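Local coordinates for iron transport multicopper oxidase FET3 (Saccharomyces cerevisiae, PDB 1ZPU), which oxidises ferrous to ferric iron at the yeast cell surface with four copper ions, reducing oxygen to water, for high-affinity iron uptake, at residues A[164-169]-A[259-264]. Residues are numbered along the deposited sequence; the frame is centred on the assembly and turned at random.
Sequences EPIPQN and TMLDVI. With MAN (alpha-D-mannopyranose), chain H.
Ile166 and Leu261 lead the apolar part of this contact. A chi1 of -67° sets CG1 of Ile166 anti to the carbonyl carbon; CD1, at the end of that branch, meets Val263 CG2 at 3.5 Å, the two side chains crossing at about a right angle. Leu261 turns CD2 to Pro167 CD, 3.8 Å away; Phe256 of strand 250-256 touches both residues, a buried place that suits a compact ring and a branched aliphatic chain. Among polar groups, Gln168 folds back so that NE2 donates to Ile166 O (2.7 Å), bracing its own loop, while OE1 accepts from His144 N. Glu164, bent at chi2, brings OE1 to 3.4 Å from Met260 O, two acceptors that cannot bond, while OE2 is hydrogen-bonded to the type 1 copper ligand His468. At the other end a glycan mannose is gripped: Asn169 ND2 donates to O2 at 3.1 Å and OD1 lies 2.9 Å from O3, an amide offering both donor and acceptor. An alanine in place of Asn169 would probably leave mannose O2 without this donor and the sugar freer to shift. Gln168 and Asn169 both pair with Trp142 in a classic beta bulge. Two loops of the second cupredoxin-like domain thus meet, one running from the type 1 copper site to a glycan, as part of the multicopper oxidase fold.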
ATOM      1  N   GLU A 164     -11.024 -12.574   7.855  1.00 69.40           N
ATOM      2  CA  GLU A 164      -9.590 -12.470   7.657  1.00 69.77           C
ATOM      3  C   GLU A 164      -8.858 -13.074   8.843  1.00 69.41           C
ATOM      4  O   GLU A 164      -9.270 -12.840   9.985  1.00 69.74           O
ATOM      5  CB  GLU A 164      -9.256 -10.984   7.568  1.00 70.10           C
ATOM      6  CG  GLU A 164     -10.317 -10.165   8.309  1.00 71.97           C
ATOM      7  CD  GLU A 164     -10.865  -9.095   7.428  1.00 74.10           C
ATOM      8  OE1 GLU A 164     -11.441  -8.089   7.929  1.00 75.97           O
ATOM      9  OE2 GLU A 164     -10.682  -9.262   6.209  1.00 75.33           O
ATOM     10  N   PRO A 165      -7.766 -13.829   8.589  1.00 69.17           N
ATOM     11  CA  PRO A 165      -6.989 -14.474   9.656  1.00 68.99           C
ATOM     12  C   PRO A 165      -6.396 -13.482  10.645  1.00 68.93           C
ATOM     13  O   PRO A 165      -5.899 -12.443  10.260  1.00 68.87           O
ATOM     14  CB  PRO A 165      -5.868 -15.191   8.905  1.00 68.78           C
ATOM     15  CG  PRO A 165      -5.849 -14.611   7.578  1.00 69.27           C
ATOM     16  CD  PRO A 165      -7.210 -14.118   7.260  1.00 69.04           C
ATOM     17  N   ILE A 166      -6.441 -13.839  11.918  1.00 69.24           N
ATOM     18  CA  ILE A 166      -6.034 -12.959  13.000  1.00 69.27           C
ATOM     19  C   ILE A 166      -4.553 -13.119  13.321  1.00 69.13           C
ATOM     20  O   ILE A 166      -4.092 -14.240  13.534  1.00 68.87           O
ATOM     21  CB  ILE A 166      -6.929 -13.222  14.219  1.00 69.36           C
ATOM     22  CG1 ILE A 166      -8.351 -12.780  13.873  1.00 69.51           C
ATOM     23  CG2 ILE A 166      -6.435 -12.473  15.445  1.00 69.43           C
ATOM     24  CD1 ILE A 166      -9.392 -13.682  14.407  1.00 71.06           C
ATOM     25  N   PRO A 167      -3.804 -11.992  13.343  1.00 69.07           N
ATOM     26  CA  PRO A 167      -2.355 -11.980  13.588  1.00 69.03           C
ATOM     27  C   PRO A 167      -2.031 -12.275  15.049  1.00 69.01           C
ATOM     28  O   PRO A 167      -2.925 -12.248  15.885  1.00 69.30           O
ATOM     29  CB  PRO A 167      -1.950 -10.552  13.236  1.00 69.03           C
ATOM     30  CG  PRO A 167      -3.162  -9.753  13.298  1.00 68.94           C
ATOM     31  CD  PRO A 167      -4.351 -10.641  13.143  1.00 68.95           C
ATOM     32  N   GLN A 168      -0.768 -12.555  15.360  1.00 68.78           N
ATOM     33  CA  GLN A 168      -0.421 -12.988  16.699  1.00 68.46           C
ATOM     34  C   GLN A 168       0.159 -11.892  17.559  1.00 68.80           C
ATOM     35  O   GLN A 168       0.080 -11.975  18.779  1.00 68.83           O
ATOM     36  CB  GLN A 168       0.504 -14.196  16.651  1.00 68.32           C
ATOM     37  CG  GLN A 168      -0.241 -15.532  16.492  1.00 67.69           C
ATOM     38  CD  GLN A 168      -1.057 -15.599  15.203  1.00 66.80           C
ATOM     39  OE1 GLN A 168      -0.522 -15.846  14.126  1.00 66.35           O
ATOM     40  NE2 GLN A 168      -2.354 -15.356  15.315  1.00 66.22           N
ATOM     41  N   ASN A 169       0.729 -10.867  16.924  1.00 68.80           N
ATOM     42  CA  ASN A 169       1.355  -9.754  17.625  1.00 68.78           C
ATOM     43  C   ASN A 169       1.602  -8.555  16.738  1.00 68.97           C
ATOM     44  O   ASN A 169       1.703  -8.682  15.519  1.00 69.04           O
ATOM     45  CB  ASN A 169       2.710 -10.177  18.207  1.00 68.49           C
ATOM     46  CG  ASN A 169       2.611 -10.626  19.646  1.00 69.27           C
ATOM     47  OD1 ASN A 169       2.057  -9.918  20.517  1.00 69.92           O
ATOM     48  ND2 ASN A 169       3.141 -11.811  19.916  1.00 69.33           N
ATOM     49  N   THR A 259     -11.210  -3.363  15.807  1.00 69.79           N
ATOM     50  CA  THR A 259     -12.370  -3.215  14.945  1.00 69.58           C
ATOM     51  C   THR A 259     -12.261  -4.078  13.680  1.00 69.55           C
ATOM     52  O   THR A 259     -13.242  -4.661  13.219  1.00 69.69           O
ATOM     53  CB  THR A 259     -12.481  -1.726  14.603  1.00 69.46           C
ATOM     54  OG1 THR A 259     -13.320  -1.124  15.581  1.00 69.03           O
ATOM     55  CG2 THR A 259     -12.989  -1.440  13.157  1.00 70.10           C
ATOM     56  N   MET A 260     -11.053  -4.170  13.141  1.00 69.53           N
ATOM     57  CA  MET A 260     -10.817  -4.848  11.879  1.00 69.76           C
ATOM     58  C   MET A 260     -10.731  -6.348  12.061  1.00 69.48           C
ATOM     59  O   MET A 260     -10.807  -7.094  11.084  1.00 69.58           O
ATOM     60  CB  MET A 260      -9.547  -4.298  11.223  1.00 69.60           C
ATOM     61  CG  MET A 260      -9.617  -2.789  11.061  1.00 69.65           C
ATOM     62  SD  MET A 260      -8.167  -2.017  10.362  1.00 70.86           S
ATOM     63  CE  MET A 260      -8.197  -2.572   8.651  1.00 70.15           C
ATOM     64  N   LEU A 261     -10.591  -6.775  13.313  1.00 69.38           N
ATOM     65  CA  LEU A 261     -10.434  -8.182  13.645  1.00 69.41           C
ATOM     66  C   LEU A 261     -11.791  -8.853  13.723  1.00 69.57           C
ATOM     67  O   LEU A 261     -12.714  -8.305  14.318  1.00 69.85           O
ATOM     68  CB  LEU A 261      -9.688  -8.333  14.967  1.00 69.34           C
ATOM     69  CG  LEU A 261      -8.218  -7.888  15.020  1.00 69.70           C
ATOM     70  CD1 LEU A 261      -7.629  -8.212  16.385  1.00 68.72           C
ATOM     71  CD2 LEU A 261      -7.371  -8.532  13.916  1.00 68.92           C
ATOM     72  N   ASP A 262     -11.918 -10.035  13.124  1.00 69.69           N
ATOM     73  CA  ASP A 262     -13.187 -10.736  13.134  1.00 69.72           C
ATOM     74  C   ASP A 262     -13.599 -11.057  14.565  1.00 69.65           C
ATOM     75  O   ASP A 262     -14.713 -10.768  14.968  1.00 69.86           O
ATOM     76  CB  ASP A 262     -13.115 -12.010  12.304  1.00 69.92           C
ATOM     77  CG  ASP A 262     -14.431 -12.760  12.297  1.00 72.32           C
ATOM     78  OD1 ASP A 262     -14.479 -13.901  12.836  1.00 74.00           O
ATOM     79  OD2 ASP A 262     -15.432 -12.192  11.782  1.00 74.27           O
ATOM     80  N   VAL A 263     -12.690 -11.669  15.315  1.00 69.59           N
ATOM     81  CA  VAL A 263     -12.869 -11.952  16.737  1.00 69.38           C
ATOM     82  C   VAL A 263     -11.574 -11.565  17.445  1.00 69.20           C
ATOM     83  O   VAL A 263     -10.520 -11.527  16.834  1.00 69.18           O
ATOM     84  CB  VAL A 263     -13.206 -13.471  17.016  1.00 69.41           C
ATOM     85  CG1 VAL A 263     -14.509 -13.889  16.327  1.00 69.98           C
ATOM     86  CG2 VAL A 263     -12.078 -14.394  16.591  1.00 69.01           C
ATOM     87  N   ILE A 264     -11.645 -11.265  18.732  1.00 69.09           N
ATOM     88  CA  ILE A 264     -10.436 -10.966  19.483  1.00 68.93           C
ATOM     89  C   ILE A 264     -10.090 -12.173  20.358  1.00 69.06           C
ATOM     90  O   ILE A 264     -10.803 -12.451  21.327  1.00 69.20           O
ATOM     91  CB  ILE A 264     -10.597  -9.700  20.356  1.00 68.63           C
ATOM     92  CG1 ILE A 264     -10.902  -8.488  19.470  1.00 68.16           C
ATOM     93  CG2 ILE A 264      -9.343  -9.484  21.192  1.00 68.16           C
ATOM     94  CD1 ILE A 264     -11.323  -7.250  20.222  1.00 67.53           C
TER
HETATM   95  C1  MAN H   5       1.462 -14.543  23.743  1.00 72.21           C
HETATM   96  C2  MAN H   5       1.248 -13.069  23.422  1.00 70.68           C
HETATM   97  C3  MAN H   5       0.124 -12.878  22.414  1.00 71.97           C
HETATM   98  C4  MAN H   5       0.327 -13.802  21.223  1.00 72.60           C
HETATM   99  C5  MAN H   5       0.450 -15.239  21.681  1.00 72.41           C
HETATM  100  C6  MAN H   5       0.729 -16.129  20.485  1.00 72.66           C
HETATM  101  O2  MAN H   5       2.421 -12.555  22.852  1.00 67.50           O
HETATM  102  O3  MAN H   5       0.106 -11.545  21.953  1.00 72.45           O
HETATM  103  O4  MAN H   5      -0.753 -13.688  20.338  1.00 73.79           O
HETATM  104  O5  MAN H   5       1.542 -15.329  22.568  1.00 72.85           O
HETATM  105  O6  MAN H   5       0.984 -17.426  20.974  1.00 75.35           O